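Local coordinates for transposon Tn7 transposition protein TnsA (Escherichia coli, PDB 1T0F) that makes the 5' DNA strand breaks of Tn7 transposition as a metal-dependent, restriction enzyme-like endonuclease, forming the transposase together with TnsB, at residues L65-A68 against V69-L73; R253-C257 against A258-I262; E188-S191 against A192-A196; F86-P90 against S91-Q95. All coordinates share one frame; numbering follows the deposited sequence.

Interaction 1 (L65-A68 against V69-L73)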
# COMPACT_ATOMS: atom_id res chain seq x y z
N LEU A 65 3.37 -5.57 -3.88
CA LEU A 65 4.06 -4.98 -2.74
C LEU A 65 3.19 -3.93 -2.06
O LEU A 65 3.16 -3.84 -0.83
CB LEU A 65 5.39 -4.35 -3.19
CG LEU A 65 6.26 -3.82 -2.06
CD1 LEU A 65 6.27 -4.78 -0.88
CD2 LEU A 65 7.69 -3.58 -2.60
N GLU A 66 2.49 -3.13 -2.87
CA GLU A 66 1.59 -2.11 -2.32
C GLU A 66 0.45 -2.80 -1.59
O GLU A 66 -0.02 -2.32 -0.56
CB GLU A 66 1.05 -1.22 -3.43
CG GLU A 66 2.00 -0.08 -3.81
CD GLU A 66 1.50 0.74 -4.99
OE1 GLU A 66 0.27 0.92 -5.12
OE2 GLU A 66 2.35 1.23 -5.78
N LEU A 67 -0.01 -3.93 -2.14
CA LEU A 67 -1.07 -4.70 -1.50
C LEU A 67 -0.60 -5.16 -0.11
O LEU A 67 -1.34 -5.06 0.87
CB LEU A 67 -1.42 -5.94 -2.34
CG LEU A 67 -2.39 -6.96 -1.72
CD1 LEU A 67 -3.75 -6.31 -1.50
CD2 LEU A 67 -2.50 -8.17 -2.64
N ALA A 68 0.63 -5.66 -0.04
CA ALA A 68 1.16 -6.13 1.25
C ALA A 68 1.21 -5.01 2.29
O ALA A 68 0.86 -5.21 3.46
CB ALA A 68 2.55 -6.73 1.05
N VAL A 69 1.64 -3.82 1.87
CA VAL A 69 1.72 -2.69 2.78
C VAL A 69 0.31 -2.25 3.20
O VAL A 69 0.07 -1.95 4.37
CB VAL A 69 2.47 -1.49 2.14
CG1 VAL A 69 2.45 -0.29 3.08
CG2 VAL A 69 3.91 -1.88 1.83
N PHE A 70 -0.61 -2.23 2.24
CA PHE A 70 -1.99 -1.85 2.55
C PHE A 70 -2.60 -2.80 3.59
O PHE A 70 -3.18 -2.36 4.58
CB PHE A 70 -2.86 -1.88 1.30
CG PHE A 70 -4.33 -1.70 1.59
CD1 PHE A 70 -4.87 -0.44 1.77
CD2 PHE A 70 -5.15 -2.81 1.77
CE1 PHE A 70 -6.20 -0.28 2.14
CE2 PHE A 70 -6.48 -2.67 2.13
CZ PHE A 70 -7.01 -1.40 2.32
N LEU A 71 -2.50 -4.10 3.35
CA LEU A 71 -3.07 -5.07 4.29
C LEU A 71 -2.45 -4.92 5.68
O LEU A 71 -3.14 -5.06 6.70
CB LEU A 71 -2.86 -6.50 3.77
CG LEU A 71 -3.62 -6.85 2.48
CD1 LEU A 71 -3.15 -8.21 1.96
CD2 LEU A 71 -5.11 -6.86 2.75
N SER A 72 -1.15 -4.64 5.73
CA SER A 72 -0.47 -4.45 7.01
C SER A 72 -0.98 -3.19 7.72
O SER A 72 -1.15 -3.19 8.94
CB SER A 72 1.05 -4.34 6.79
OG SER A 72 1.56 -5.49 6.13
N LEU A 73 -1.23 -2.12 6.96
CA LEU A 73 -1.74 -0.88 7.53
C LEU A 73 -3.17 -1.02 8.03
O LEU A 73 -3.51 -0.55 9.12
CB LEU A 73 -1.69 0.26 6.50
CG LEU A 73 -0.31 0.75 6.06
CD1 LEU A 73 -0.48 1.69 4.86
CD2 LEU A 73 0.38 1.47 7.22
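Leu67 and Leu71, one helical turn apart, meet along one flank of helix 64-75, the CG of Leu67 lying 4.0 Å from CD1 of Leu71, with the two side chains crossing at a slant. Leu71 carries its CG beside its own backbone N (chi1 -66°), which lays this branch carbon against the preceding turn, 3.3 Å from Leu67 O. That same oxygen takes the N-H of Leu71 at 2.9 Å, almost in line with its C=O. Ala68 O is gripped twice by one residue: Ser72 N reaches it at 3.1 Å and Ser72 OG at 2.8 Å, from opposite faces of the carbonyl plane. Val69 presses CG2 to within 3.4 Å of Leu65 O, and its N-H bonds to that oxygen.

Against the buried Ala68, Val69 and Ser72 stand the partly exposed Leu65 and Leu71, on different sides of the helix: Leu65 lies on Val134 and Ile171, Leu71 on Ile179 and Tyr183 of helix 173-183. Glu66, an active-site residue, points away from the following turn and uses OE1 to accept from Leu62 N and Gln85 NE2, close to the metal ligand Asp117. An apolar side chain of another protein chain packs on Ser72. The serine proton is given to its own helix, which probably lets a buried hydroxyl sit beside apolar groups, and the regular i to i+4 bonding is consistent with Glu66 being presented from a well-ordered helix, near the magnesium ion.

Interaction 2 (R253-C257 against A258-I262)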
# COMPACT_ATOMS: atom_id res chain seq x y z
N ARG A 253 -5.03 -20.17 8.10
CA ARG A 253 -5.55 -21.47 8.53
C ARG A 253 -5.53 -21.63 10.05
O ARG A 253 -6.22 -22.48 10.60
CB ARG A 253 -4.74 -22.60 7.89
CG ARG A 253 -3.41 -22.83 8.58
CD ARG A 253 -2.57 -23.85 7.85
NE ARG A 253 -2.13 -23.35 6.56
CZ ARG A 253 -1.28 -23.99 5.77
NH1 ARG A 253 -0.78 -25.16 6.14
NH2 ARG A 253 -0.92 -23.45 4.61
N ALA A 254 -4.72 -20.81 10.71
CA ALA A 254 -4.58 -20.85 12.17
C ALA A 254 -5.46 -19.82 12.88
O ALA A 254 -5.53 -19.79 14.11
CB ALA A 254 -3.12 -20.65 12.55
N ASN A 255 -6.13 -18.97 12.11
CA ASN A 255 -7.00 -17.95 12.71
C ASN A 255 -8.25 -18.58 13.32
O ASN A 255 -8.77 -19.56 12.78
CB ASN A 255 -7.45 -16.94 11.66
CG ASN A 255 -6.50 -15.77 11.51
OD1 ASN A 255 -6.91 -14.61 11.66
ND2 ASN A 255 -5.25 -16.05 11.20
N LYS A 256 -8.71 -18.02 14.43
CA LYS A 256 -9.95 -18.48 15.04
C LYS A 256 -11.00 -17.59 14.41
O LYS A 256 -10.67 -16.52 13.89
CB LYS A 256 -9.93 -18.28 16.56
CG LYS A 256 -8.97 -19.21 17.28
CD LYS A 256 -9.08 -19.05 18.78
CE LYS A 256 -8.13 -20.01 19.48
NZ LYS A 256 -6.73 -19.81 19.02
N CYS A 257 -12.26 -18.00 14.46
CA CYS A 257 -13.33 -17.21 13.86
C CYS A 257 -13.44 -15.80 14.42
O CYS A 257 -13.84 -14.87 13.70
CB CYS A 257 -14.67 -17.95 14.01
SG CYS A 257 -14.72 -19.49 13.05
N ALA A 258 -13.09 -15.63 15.69
CA ALA A 258 -13.15 -14.31 16.31
C ALA A 258 -12.08 -13.39 15.74
O ALA A 258 -12.15 -12.17 15.92
CB ALA A 258 -12.98 -14.44 17.82
N ASP A 259 -11.07 -13.96 15.07
CA ASP A 259 -10.00 -13.16 14.47
C ASP A 259 -10.46 -12.49 13.18
O ASP A 259 -9.79 -11.60 12.67
CB ASP A 259 -8.77 -14.01 14.16
CG ASP A 259 -8.01 -14.43 15.40
OD1 ASP A 259 -7.84 -13.58 16.31
OD2 ASP A 259 -7.58 -15.59 15.46
N LEU A 260 -11.59 -12.93 12.64
CA LEU A 260 -12.08 -12.34 11.41
C LEU A 260 -13.04 -11.20 11.69
O LEU A 260 -13.91 -11.31 12.56
CB LEU A 260 -12.78 -13.39 10.54
CG LEU A 260 -11.87 -14.21 9.62
CD1 LEU A 260 -10.88 -15.02 10.44
CD2 LEU A 260 -12.73 -15.13 8.77
N CYS A 261 -12.87 -10.11 10.97
CA CYS A 261 -13.74 -8.95 11.11
C CYS A 261 -14.51 -8.87 9.80
O CYS A 261 -13.91 -8.74 8.73
CB CYS A 261 -12.91 -7.68 11.32
SG CYS A 261 -13.91 -6.19 11.51
N ILE A 262 -15.83 -8.96 9.89
CA ILE A 262 -16.68 -8.92 8.71
C ILE A 262 -17.46 -7.63 8.64
O ILE A 262 -18.12 -7.23 9.60
CB ILE A 262 -17.67 -10.09 8.71
CG1 ILE A 262 -16.91 -11.42 8.71
CG2 ILE A 262 -18.58 -10.00 7.49
CD1 ILE A 262 -17.80 -12.64 8.66
O HOH W 1 -15.79 -12.99 13.70
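With chi1 at -72°, Asp259 swings its carboxylate beside its own backbone N and back over the preceding turn, where OD2 accepts the N-H of Lys256 at 2.9 Å. The bond is straight (166°) and enters on the anti side of the carboxylate, moderately out of its plane. In return Asp259 N donates to Lys256 O at 2.8 Å, from well above the carbonyl plane, so the two residues are tied by a reciprocal pair of bonds. Leu260 N continues the turn with a longer bond, 3.2 Å, to Cys257 O. These are consecutive i to i+3 bonds, as in a 3-10 turn, with the aspartate side chain returning to its start. A water then donates to both Cys257 O and Leu260 O, linking the carbonyls on the way into strand 261-262.

Asn255 lies across Asp259, its amide turned 76° from the carboxylate, and OD1 comes within 3.2 Å of Asp259 CB. The amide itself is held from outside: OD1 accepts from Asn247 N and ND2 donates to Ser251 O. The Lys256 ammonium stays apart from the acid, NZ lying 5.6 Å from OD2 of Asp259.

Away from the active site, the turn joins a loop to the strand paired with 244-245. Cys257 and Leu260 both rest on Ile213 of helix 213-223, and Leu260 also meets Leu205 of helix 198-207 and Ile244 of the partner strand.

Interaction 3 (E188-S191 against A192-A196)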
# COMPACT_ATOMS: atom_id res chain seq x y z
N GLU A 188 -11.20 -13.46 -7.40
CA GLU A 188 -12.55 -13.70 -7.89
C GLU A 188 -13.45 -12.47 -7.77
O GLU A 188 -13.43 -11.76 -6.77
CB GLU A 188 -13.21 -14.87 -7.14
CG GLU A 188 -14.60 -15.20 -7.67
CD GLU A 188 -15.30 -16.29 -6.87
OE1 GLU A 188 -15.59 -16.06 -5.68
OE2 GLU A 188 -15.55 -17.37 -7.44
N GLU A 189 -14.25 -12.24 -8.81
CA GLU A 189 -15.17 -11.12 -8.84
C GLU A 189 -16.27 -11.35 -7.80
O GLU A 189 -16.81 -12.45 -7.69
CB GLU A 189 -15.80 -10.98 -10.22
CG GLU A 189 -16.83 -9.86 -10.32
CD GLU A 189 -16.25 -8.51 -9.95
OE1 GLU A 189 -15.42 -7.99 -10.73
OE2 GLU A 189 -16.61 -7.98 -8.88
N VAL A 190 -16.60 -10.31 -7.05
CA VAL A 190 -17.63 -10.41 -6.02
C VAL A 190 -19.03 -10.14 -6.58
O VAL A 190 -19.35 -9.01 -6.95
CB VAL A 190 -17.35 -9.45 -4.85
CG1 VAL A 190 -17.25 -8.02 -5.37
CG2 VAL A 190 -18.45 -9.57 -3.80
N SER A 191 -19.85 -11.18 -6.65
CA SER A 191 -21.20 -11.05 -7.16
C SER A 191 -22.11 -10.58 -6.04
O SER A 191 -21.71 -10.55 -4.87
CB SER A 191 -21.70 -12.39 -7.70
OG SER A 191 -21.78 -13.35 -6.66
N ALA A 192 -23.34 -10.21 -6.38
CA ALA A 192 -24.30 -9.75 -5.38
C ALA A 192 -24.66 -10.92 -4.47
O ALA A 192 -24.98 -10.74 -3.30
CB ALA A 192 -25.55 -9.21 -6.06
N GLU A 193 -24.59 -12.12 -5.03
CA GLU A 193 -24.91 -13.34 -4.30
C GLU A 193 -23.82 -13.60 -3.25
O GLU A 193 -24.12 -13.98 -2.12
CB GLU A 193 -24.99 -14.53 -5.27
CG GLU A 193 -25.94 -14.33 -6.46
CD GLU A 193 -25.38 -13.41 -7.54
OE1 GLU A 193 -25.25 -12.19 -7.30
OE2 GLU A 193 -25.07 -13.91 -8.64
N LEU A 194 -22.57 -13.39 -3.64
CA LEU A 194 -21.46 -13.60 -2.71
C LEU A 194 -21.46 -12.53 -1.64
O LEU A 194 -21.22 -12.81 -0.47
CB LEU A 194 -20.12 -13.59 -3.46
CG LEU A 194 -18.88 -13.84 -2.60
CD1 LEU A 194 -19.06 -15.11 -1.78
CD2 LEU A 194 -17.66 -13.97 -3.50
N LEU A 195 -21.75 -11.29 -2.04
CA LEU A 195 -21.80 -10.18 -1.09
C LEU A 195 -22.91 -10.42 -0.07
O LEU A 195 -22.82 -10.00 1.08
CB LEU A 195 -22.05 -8.87 -1.84
CG LEU A 195 -21.78 -7.58 -1.06
CD1 LEU A 195 -20.27 -7.42 -0.90
CD2 LEU A 195 -22.35 -6.38 -1.80
N ALA A 196 -23.97 -11.10 -0.50
CA ALA A 196 -25.11 -11.40 0.36
C ALA A 196 -24.76 -12.41 1.46
O ALA A 196 -25.52 -12.59 2.41
CB ALA A 196 -26.27 -11.93 -0.48
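The backbone runs extended through residues 188-191, Ser191 still having a psi of 170°, and then turns into the short helix that begins at Ala192. Ser191 is the N-cap of that helix. Its OG stands between its own backbone N and carbonyl carbon (chi1 64°), the crowded position, which directs the oxygen to the first turn, where it accepts from Leu194 N at 3.1 Å. The main chain adds a second tie, Leu195 N to Ser191 O at 2.9 Å, so a single residue receives two N-H groups of the opening turn.

Glu193 folds back at chi2 (75°) and lays its carboxylate alongside the serine, with OE1 3.6 Å from Ser191 CB; this is a van der Waals approach, not a bond. Apolar groups pack beside the cap. Val190 offers CG2 to CD1 of Leu195 at 4.0 Å, the two chains crossing obliquely, and the same methyl lies 4.4 Å from CB of Leu194. From further back, Glu188 reaches across with an extended chain and puts OE1 3.7 Å from CD2 of Leu194.

Leu194 rests on Glu234, Ala237 and Leu238 of helix 230-240, whereas Leu195 meets Val265 and Asn267. Glu188 O is also held by Asn241 ND2. The negative charge of Glu193 near the helix N-terminus would probably interact favourably with the helix dipole. The contact of Val190 with Leu195 across the Ser191 N-cap is a hydrophobic staple, here opening a short surface helix in the C-terminal part of TnsA.

Interaction 4 (F86-P90 against S91-Q95)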
# COMPACT_ATOMS: atom_id res chain seq x y z
N PHE A 86 -0.74 9.37 -3.19
CA PHE A 86 -0.90 10.76 -2.80
C PHE A 86 0.04 11.67 -3.61
O PHE A 86 1.26 11.54 -3.54
CB PHE A 86 -0.60 10.92 -1.30
CG PHE A 86 -0.95 12.27 -0.76
CD1 PHE A 86 -2.27 12.60 -0.47
CD2 PHE A 86 0.04 13.22 -0.55
CE1 PHE A 86 -2.60 13.86 0.01
CE2 PHE A 86 -0.28 14.50 -0.07
CZ PHE A 86 -1.61 14.81 0.21
N PRO A 87 -0.54 12.60 -4.38
CA PRO A 87 0.23 13.53 -5.22
C PRO A 87 0.99 14.60 -4.46
O PRO A 87 0.49 15.15 -3.48
CB PRO A 87 -0.84 14.10 -6.14
CG PRO A 87 -2.01 14.25 -5.19
CD PRO A 87 -1.99 12.91 -4.45
N LEU A 88 2.20 14.91 -4.92
CA LEU A 88 3.04 15.93 -4.30
C LEU A 88 2.89 17.19 -5.15
O LEU A 88 3.00 17.12 -6.38
CB LEU A 88 4.50 15.47 -4.29
CG LEU A 88 4.78 14.02 -3.87
CD1 LEU A 88 6.29 13.82 -3.71
CD2 LEU A 88 4.07 13.70 -2.57
N LEU A 89 2.64 18.32 -4.50
CA LEU A 89 2.45 19.60 -5.20
C LEU A 89 3.56 19.89 -6.20
O LEU A 89 4.72 20.09 -5.82
CB LEU A 89 2.39 20.75 -4.19
CG LEU A 89 2.01 22.11 -4.79
CD1 LEU A 89 0.59 22.01 -5.35
CD2 LEU A 89 2.08 23.20 -3.74
N PRO A 90 3.22 19.94 -7.50
CA PRO A 90 4.18 20.20 -8.57
C PRO A 90 5.09 21.41 -8.36
O PRO A 90 6.29 21.34 -8.61
CB PRO A 90 3.29 20.34 -9.81
CG PRO A 90 2.18 19.39 -9.51
CD PRO A 90 1.88 19.70 -8.06
N SER A 91 4.52 22.52 -7.91
CA SER A 91 5.34 23.71 -7.69
C SER A 91 6.42 23.44 -6.65
O SER A 91 7.53 23.98 -6.75
CB SER A 91 4.47 24.91 -7.27
OG SER A 91 3.75 24.65 -6.07
N ASP A 92 6.11 22.61 -5.66
CA ASP A 92 7.10 22.27 -4.64
C ASP A 92 8.16 21.32 -5.19
O ASP A 92 9.34 21.54 -5.01
CB ASP A 92 6.45 21.63 -3.40
CG ASP A 92 5.76 22.64 -2.50
OD1 ASP A 92 6.29 23.76 -2.32
OD2 ASP A 92 4.69 22.31 -1.95
N THR A 93 7.74 20.25 -5.87
CA THR A 93 8.73 19.31 -6.40
C THR A 93 9.57 19.98 -7.50
O THR A 93 10.74 19.65 -7.67
CB THR A 93 8.08 18.01 -6.93
OG1 THR A 93 7.18 18.30 -8.01
CG2 THR A 93 7.30 17.31 -5.80
N ARG A 94 8.98 20.92 -8.21
CA ARG A 94 9.70 21.64 -9.26
C ARG A 94 10.88 22.39 -8.63
O ARG A 94 12.01 22.30 -9.10
CB ARG A 94 8.76 22.64 -9.95
CG ARG A 94 9.46 23.65 -10.85
CD ARG A 94 9.96 23.01 -12.13
NE ARG A 94 10.82 23.92 -12.89
CZ ARG A 94 11.43 23.60 -14.03
NH1 ARG A 94 11.28 22.39 -14.55
NH2 ARG A 94 12.21 24.49 -14.63
N GLN A 95 10.61 23.11 -7.55
CA GLN A 95 11.64 23.87 -6.85
C GLN A 95 12.67 22.98 -6.18
O GLN A 95 13.85 23.30 -6.15
CB GLN A 95 11.00 24.80 -5.80
CG GLN A 95 11.98 25.76 -5.14
CD GLN A 95 12.64 26.70 -6.14
OE1 GLN A 95 11.97 27.41 -6.89
NE2 GLN A 95 13.97 26.72 -6.15
O HOH W 2 4.78 16.53 -8.28
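Leu89 lays its side chain against the first turn of helix 90-100, with CD2 3.2 Å from Ser91 OG and 3.3 Å from Asp92 OD2. Its CG stands anti to the backbone N (chi1 -172°), which brings CD2 up to both polar groups. One residue earlier, Leu88 meets Thr93 nearly at a right angle, its CB 3.7 Å from the CG2 of the threonine. A water donates to Leu88 O and also meets Thr93 OG1. The main chain closes the turn: Leu89 O accepts Thr93 N at 3.0 Å, and Asp92 N weakly, while Arg94 N reaches Pro90 O at 2.8 Å.

Leu89 is at the N-cap position and Pro90 is the first helical residue, a place where proline needs no N-H partner. This is the passage from strand 79-87 into a helix that, by similarity, enters a helix-turn-helix DNA-binding motif at Thr93.

Further out, helix 143-159 flanks the turn. Tyr155 OH accepts the N-H of Leu89, Lys159 forms a salt bridge with OD2 of Asp92, and Leu88 lies on Tyr155 and Trp156. On the strand side, backbone bonds pair Phe86 with Thr116 and Leu88 with Met114.

All four are local contacts along a helix or turn, but their settings differ. Interaction 1 is buried near the chain's centre, within a single helix next to the magnesium site, whereas the others sit about 20 Å or more from that centre: interaction 3 is a surface contact, and interactions 2 and 4 are partly buried. Interactions 3 and 4 both begin a helix; one has a serine whose hydroxyl caps it, the other a leucine at the N-cap followed by a proline. Interaction 2 instead leads out of a 3-10 turn into a strand and uses an aspartate and a water. Centres of interactions 3 and 4 are about 40 Å apart, in the C-terminal and N-terminal endonuclease regions respectively.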